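Local atomic coordinates of HIAXHD3 (Humicola insolens, PDB entry 3ZXK), a protein that removes arabinofuranose side chains, probably from arabinoxylan, as a family GH43 glycoside hydrolase whose engineered active site can also show endo-xylanase activity. Residues G363-A367 / D426-N430; G395-V401 / G511-T517. All coordinates share one frame. Where two conformers were deposited one is given. Residue numbers count along the deposited sequence, not the author numbering.

Contact 1. Residues G363-A367 / D426-N430; sequences GDLFA and DLRLN
Packing of a loop on a sheet, in which a short turn lays apolar side chains on one face of the sheet, is the principle at work here: residues 363-367, from the loop linking strands 354-357 and 372-375, cover the end of strand 418-429 in the concanavalin A-like β-sandwich domain. The turn is built first by its own bonds. Asp364 (chi1 t) accepts from two residues on, Phe366 N to Asp364 OD1 3.0 Å, an Asx turn, while Ala367 N donates to Asp364 O at 2.9 Å and closes the 3-10 turn of 365-367. So folded, Leu365 and Phe366 both direct their CA-to-CB bonds at the strand. The backbones stay well apart, with CA-CA distances of 7.9 Å for Leu365 and Leu427 and 8.1 Å for Phe366 and Leu429, and side chains fill the gap. Leu429 (m, t) seats CG over the Phe366 ring (chi1 m), 3.9 Å from its centroid and 2° off the normal, a nearly ideal CH-pi contact. The ring edge meets backbone instead: Phe366 CE2 lies 3.6 Å from Arg428 N and 3.8 Å from Leu427 C. Leu365 (t, p) sets CD2 4.0 Å from CD1 of Leu427 (m, t). Arg428 points its CA-to-CB bond away and bridges to Asp426, NE to OD1 2.9 Å. Thr75 touches both Phe366 and Leu429, and Tyr79 OH bonds Phe366 O, so the GH43 family region meets the sandwich here. Strand 418-429 runs between strands 406-415 and 436-448, and Leu365 also packs on Tyr409 and on Phe513 and Phe515 of strand 509-516.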
loop_
_atom_site.group_PDB
_atom_site.type_symbol
_atom_site.label_atom_id
_atom_site.label_comp_id
_atom_site.label_asym_id
_atom_site.label_seq_id
_atom_site.Cartn_x
_atom_site.Cartn_y
_atom_site.Cartn_z
ATOM N N GLY A 363 24.972 8.614 8.184
ATOM C CA GLY A 363 25.579 8.083 6.946
ATOM C C GLY A 363 24.677 7.065 6.263
ATOM O O GLY A 363 24.997 6.555 5.185
ATOM N N ASP A 364 23.526 6.812 6.876
ATOM C CA ASP A 364 22.688 5.650 6.524
ATOM C C ASP A 364 21.341 6.147 5.995
ATOM O O ASP A 364 20.517 6.603 6.778
ATOM C CB ASP A 364 22.517 4.810 7.800
ATOM C CG ASP A 364 21.768 3.506 7.583
ATOM O OD1 ASP A 364 21.226 3.275 6.482
ATOM O OD2 ASP A 364 21.729 2.692 8.550
ATOM N N LEU A 365 21.087 6.005 4.685
ATOM C CA LEU A 365 19.765 6.380 4.130
ATOM C C LEU A 365 18.588 5.757 4.900
ATOM O O LEU A 365 17.557 6.376 5.074
ATOM C CB LEU A 365 19.658 5.999 2.643
ATOM C CG LEU A 365 18.348 6.399 1.939
ATOM C CD1 LEU A 365 17.982 7.882 1.982
ATOM C CD2 LEU A 365 18.403 5.935 0.489
ATOM N N PHE A 366 18.754 4.531 5.400
ATOM C CA PHE A 366 17.619 3.893 6.103
ATOM C C PHE A 366 17.317 4.523 7.462
ATOM O O PHE A 366 16.242 4.279 8.036
ATOM C CB PHE A 366 17.847 2.384 6.279
ATOM C CG PHE A 366 17.976 1.639 4.996
ATOM C CD1 PHE A 366 16.876 1.485 4.149
ATOM C CD2 PHE A 366 19.208 1.104 4.616
ATOM C CE1 PHE A 366 16.996 0.786 2.953
ATOM C CE2 PHE A 366 19.338 0.398 3.422
ATOM C CZ PHE A 366 18.235 0.252 2.593
ATOM N N ALA A 367 18.248 5.318 7.990
ATOM C CA ALA A 367 18.001 6.016 9.238
ATOM C C ALA A 367 17.437 7.408 9.006
ATOM O O ALA A 367 17.068 8.080 9.960
ATOM C CB ALA A 367 19.278 6.098 10.060
ATOM N N ASP A 426 24.238 -0.874 -3.427
ATOM C CA ASP A 426 24.582 -1.685 -2.247
ATOM C C ASP A 426 24.111 -1.079 -0.917
ATOM O O ASP A 426 24.790 -1.186 0.104
ATOM C CB ASP A 426 26.078 -1.995 -2.192
ATOM C CG ASP A 426 26.402 -3.107 -1.210
ATOM O OD1 ASP A 426 25.651 -4.121 -1.175
ATOM O OD2 ASP A 426 27.408 -2.975 -0.466
ATOM N N LEU A 427 22.929 -0.468 -0.946
ATOM C CA LEU A 427 22.242 -0.059 0.282
ATOM C C LEU A 427 21.371 -1.226 0.704
ATOM O O LEU A 427 20.461 -1.608 -0.024
ATOM C CB LEU A 427 21.366 1.164 0.018
ATOM C CG LEU A 427 22.015 2.484 -0.423
ATOM C CD1 LEU A 427 21.030 3.370 -1.170
ATOM C CD2 LEU A 427 22.595 3.186 0.798
ATOM N N ARG A 428 21.646 -1.812 1.859
ATOM C CA ARG A 428 20.970 -3.064 2.229
ATOM C C ARG A 428 20.598 -3.101 3.700
ATOM O O ARG A 428 21.421 -2.750 4.560
ATOM C CB ARG A 428 21.870 -4.284 1.961
ATOM C CG ARG A 428 22.212 -4.526 0.502
ATOM C CD ARG A 428 23.043 -5.780 0.314
ATOM N NE ARG A 428 24.380 -5.711 0.893
ATOM C CZ ARG A 428 24.782 -6.396 1.964
ATOM N NH1 ARG A 428 23.945 -7.205 2.600
ATOM N NH2 ARG A 428 26.023 -6.261 2.415
ATOM N N LEU A 429 19.386 -3.580 3.976
ATOM C CA LEU A 429 18.974 -4.007 5.318
ATOM C C LEU A 429 19.155 -5.504 5.413
ATOM O O LEU A 429 18.950 -6.209 4.430
ATOM C CB LEU A 429 17.493 -3.720 5.547
ATOM C CG LEU A 429 17.057 -2.271 5.626
ATOM C CD1 LEU A 429 15.543 -2.146 5.767
ATOM C CD2 LEU A 429 17.795 -1.562 6.771
ATOM N N ASN A 430 19.468 -5.988 6.612
ATOM C CA ASN A 430 19.519 -7.416 6.892
ATOM C C ASN A 430 18.090 -7.907 7.142
ATOM O O ASN A 430 17.416 -7.375 8.012
ATOM C CB ASN A 430 20.364 -7.605 8.146
ATOM C CG ASN A 430 20.633 -9.062 8.493
ATOM O OD1 ASN A 430 20.017 -9.996 7.985
ATOM N ND2 ASN A 430 21.575 -9.249 9.399
#

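Contact 2. Residues G395-V401 / G511-T517; sequences GDRAGAV and GVFNFST
From Gly511 the segment runs antiparallel to 395-401, the axes of 511-516 and 396-401 at 159° with a closest approach of 4.6 Å. Gly511 forms a hydrogen-bonded pair with Val401 (Val401 N to Gly511 O and Gly511 N to Val401 O, both 2.8 Å), where a CB would crowd Val401 CG1. Val512 faces Ala400 in a non-hydrogen-bonded pair. Phe513 illustrates an aromatic shielding a cross-strand glycine: besides two 3.1 Å bonds (Gly399 N to Phe513 O, Phe513 N to Gly399 O), chi1 p tips its ring over Gly399 CA, 4.1 Å from the centroid. At phi/psi 164/-161 a CB on Gly399 would jam against Ala398 O and sit tight on Phe513 CZ. Asn514, opposite Ala398, shares a water with Asp396 (water to Asn514 OD1 2.8 Å, to Asp396 OD2 2.9 Å); its ND2 bonds Leu356 O, and Asp396 OD2 also takes Arg393 N. Phe515 repeats the p rotamer opposite Arg397, with Arg397 N to Phe515 O 2.9 Å, Phe515 N to Arg397 O 3.0 Å, and Arg397 CB 4.3 Å from the ring centroid. Ser516 forms a non-hydrogen-bonded pair with Asp396; its OG bonds Lys518 N. Beyond this last bridge, Thr517 gives N (3.0 Å) and OG1 (2.9 Å) to Gly395 O. Strands 372-375 and 406-415 flank the pair; Val512, Asn514, Ala398 and Ala400 face the second sheet, strands 380-388 and 523-533, while Phe513 and Phe515 meet Leu365 on the other face.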
loop_
_atom_site.group_PDB
_atom_site.type_symbol
_atom_site.label_atom_id
_atom_site.label_comp_id
_atom_site.label_asym_id
_atom_site.label_seq_id
_atom_site.Cartn_x
_atom_site.Cartn_y
_atom_site.Cartn_z
ATOM N N GLY A 395 28.048 18.155 3.377
ATOM C CA GLY A 395 27.715 16.824 3.858
ATOM C C GLY A 395 26.321 16.348 3.477
ATOM O O GLY A 395 25.962 15.229 3.774
ATOM N N ASP A 396 25.518 17.189 2.825
ATOM C CA ASP A 396 24.157 16.794 2.476
ATOM C C ASP A 396 24.136 15.817 1.302
ATOM O O ASP A 396 25.021 15.846 0.412
ATOM C CB ASP A 396 23.286 18.003 2.144
ATOM C CG ASP A 396 22.953 18.878 3.376
ATOM O OD1 ASP A 396 23.339 18.499 4.484
ATOM O OD2 ASP A 396 22.355 19.969 3.211
ATOM N N ARG A 397 23.166 14.907 1.347
ATOM C CA ARG A 397 22.972 13.920 0.310
ATOM C C ARG A 397 21.469 13.941 -0.007
ATOM O O ARG A 397 20.641 13.752 0.878
ATOM C CB ARG A 397 23.449 12.547 0.804
ATOM C CG ARG A 397 24.930 12.490 1.177
ATOM C CD ARG A 397 25.332 11.076 1.478
ATOM N NE ARG A 397 26.764 11.044 1.753
ATOM C CZ ARG A 397 27.410 9.985 2.235
ATOM N NH1 ARG A 397 26.735 8.851 2.447
ATOM N NH2 ARG A 397 28.722 10.044 2.490
ATOM N N ALA A 398 21.109 14.174 -1.257
ATOM C CA ALA A 398 19.694 14.219 -1.620
ATOM C C ALA A 398 19.511 13.534 -2.974
ATOM O O ALA A 398 20.486 13.434 -3.745
ATOM C CB ALA A 398 19.229 15.661 -1.693
ATOM N N GLY A 399 18.322 13.019 -3.244
ATOM C CA GLY A 399 18.079 12.426 -4.563
ATOM C C GLY A 399 16.873 11.544 -4.731
ATOM O O GLY A 399 15.941 11.573 -3.933
ATOM N N ALA A 400 16.935 10.741 -5.784
ATOM C CA ALA A 400 15.855 9.874 -6.172
ATOM C C ALA A 400 16.268 8.422 -5.935
ATOM O O ALA A 400 17.256 7.945 -6.491
ATOM C CB ALA A 400 15.463 10.113 -7.635
ATOM N N VAL A 401 15.535 7.752 -5.054
ATOM C CA VAL A 401 15.858 6.428 -4.626
ATOM C C VAL A 401 14.834 5.402 -5.101
ATOM O O VAL A 401 13.605 5.644 -5.121
ATOM C CB VAL A 401 16.051 6.391 -3.081
ATOM C CG1 VAL A 401 14.777 6.906 -2.338
ATOM C CG2 VAL A 401 16.483 4.990 -2.584
ATOM N N GLY A 511 11.255 7.118 -4.540
ATOM C CA GLY A 511 11.299 8.069 -3.452
ATOM C C GLY A 511 12.262 9.203 -3.646
ATOM O O GLY A 511 13.141 9.155 -4.502
ATOM N N VAL A 512 12.072 10.242 -2.836
ATOM C CA VAL A 512 12.993 11.374 -2.792
ATOM C C VAL A 512 13.433 11.552 -1.338
ATOM O O VAL A 512 12.615 11.424 -0.414
ATOM C CB VAL A 512 12.379 12.661 -3.396
ATOM C CG1 VAL A 512 11.031 13.029 -2.785
ATOM C CG2 VAL A 512 13.393 13.804 -3.347
ATOM N N PHE A 513 14.726 11.778 -1.140
ATOM C CA PHE A 513 15.310 11.886 0.205
ATOM C C PHE A 513 16.223 13.094 0.300
ATOM O O PHE A 513 16.693 13.626 -0.712
ATOM C CB PHE A 513 16.095 10.618 0.550
ATOM C CG PHE A 513 17.339 10.403 -0.305
ATOM C CD1 PHE A 513 17.248 9.740 -1.534
ATOM C CD2 PHE A 513 18.586 10.894 0.099
ATOM C CE1 PHE A 513 18.378 9.546 -2.317
ATOM C CE2 PHE A 513 19.714 10.677 -0.669
ATOM C CZ PHE A 513 19.602 10.032 -1.892
ATOM N N ASN A 514 16.508 13.484 1.525
ATOM C CA ASN A 514 17.462 14.541 1.796
ATOM C C ASN A 514 17.896 14.386 3.256
ATOM O O ASN A 514 17.076 14.460 4.161
ATOM C CB ASN A 514 16.842 15.913 1.548
ATOM C CG ASN A 514 17.859 17.020 1.709
ATOM O OD1 ASN A 514 19.059 16.780 1.548
ATOM N ND2 ASN A 514 17.389 18.219 2.016
ATOM N N PHE A 515 19.182 14.098 3.469
ATOM C CA PHE A 515 19.729 14.003 4.828
ATOM C C PHE A 515 21.138 14.563 4.861
ATOM O O PHE A 515 21.698 14.918 3.809
ATOM C CB PHE A 515 19.668 12.563 5.385
ATOM C CG PHE A 515 20.510 11.562 4.643
ATOM C CD1 PHE A 515 19.993 10.875 3.541
ATOM C CD2 PHE A 515 21.804 11.283 5.047
ATOM C CE1 PHE A 515 20.766 9.950 2.847
ATOM C CE2 PHE A 515 22.589 10.361 4.354
ATOM C CZ PHE A 515 22.072 9.677 3.265
ATOM N N SER A 516 21.709 14.660 6.062
ATOM C CA SER A 516 23.088 15.130 6.133
ATOM C C SER A 516 23.993 14.225 6.907
ATOM O O SER A 516 23.591 13.497 7.806
ATOM C CB SER A 516 23.213 16.554 6.674
ATOM O OG SER A 516 24.570 17.009 6.579
ATOM N N THR A 517 25.244 14.223 6.471
ATOM C CA THR A 517 26.259 13.449 7.172
ATOM C C THR A 517 26.982 14.294 8.234
ATOM O O THR A 517 27.691 13.746 9.056
ATOM C CB THR A 517 27.268 12.840 6.199
ATOM O OG1 THR A 517 27.922 13.896 5.491
ATOM C CG2 THR A 517 26.539 11.923 5.192
HETATM O O HOH W 1 20.100 19.398 1.564
#

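Overall arrangement
The two contacts show a β-sandwich sheet built and covered. Both are largely buried and reach the same antiparallel sheet, but contact 2 makes it, through a regular run of backbone hydrogen bonds, whereas contact 1 covers it by side-chain packing, partly against the strand backbone, burying 249 Å² against 675 Å². They share one face: Leu365 CD1 lies 3.5 Å from Phe513 CG and 3.6 Å from Phe515 CE1, and Leu365 CD2 3.7 Å from Val401 CG2, so Leu365 makes the closest links between loop and strand pair. Contact 2 also has an inner face toward the second sheet, while contact 1 looks toward the GH43 family region. In sequence their segments alternate.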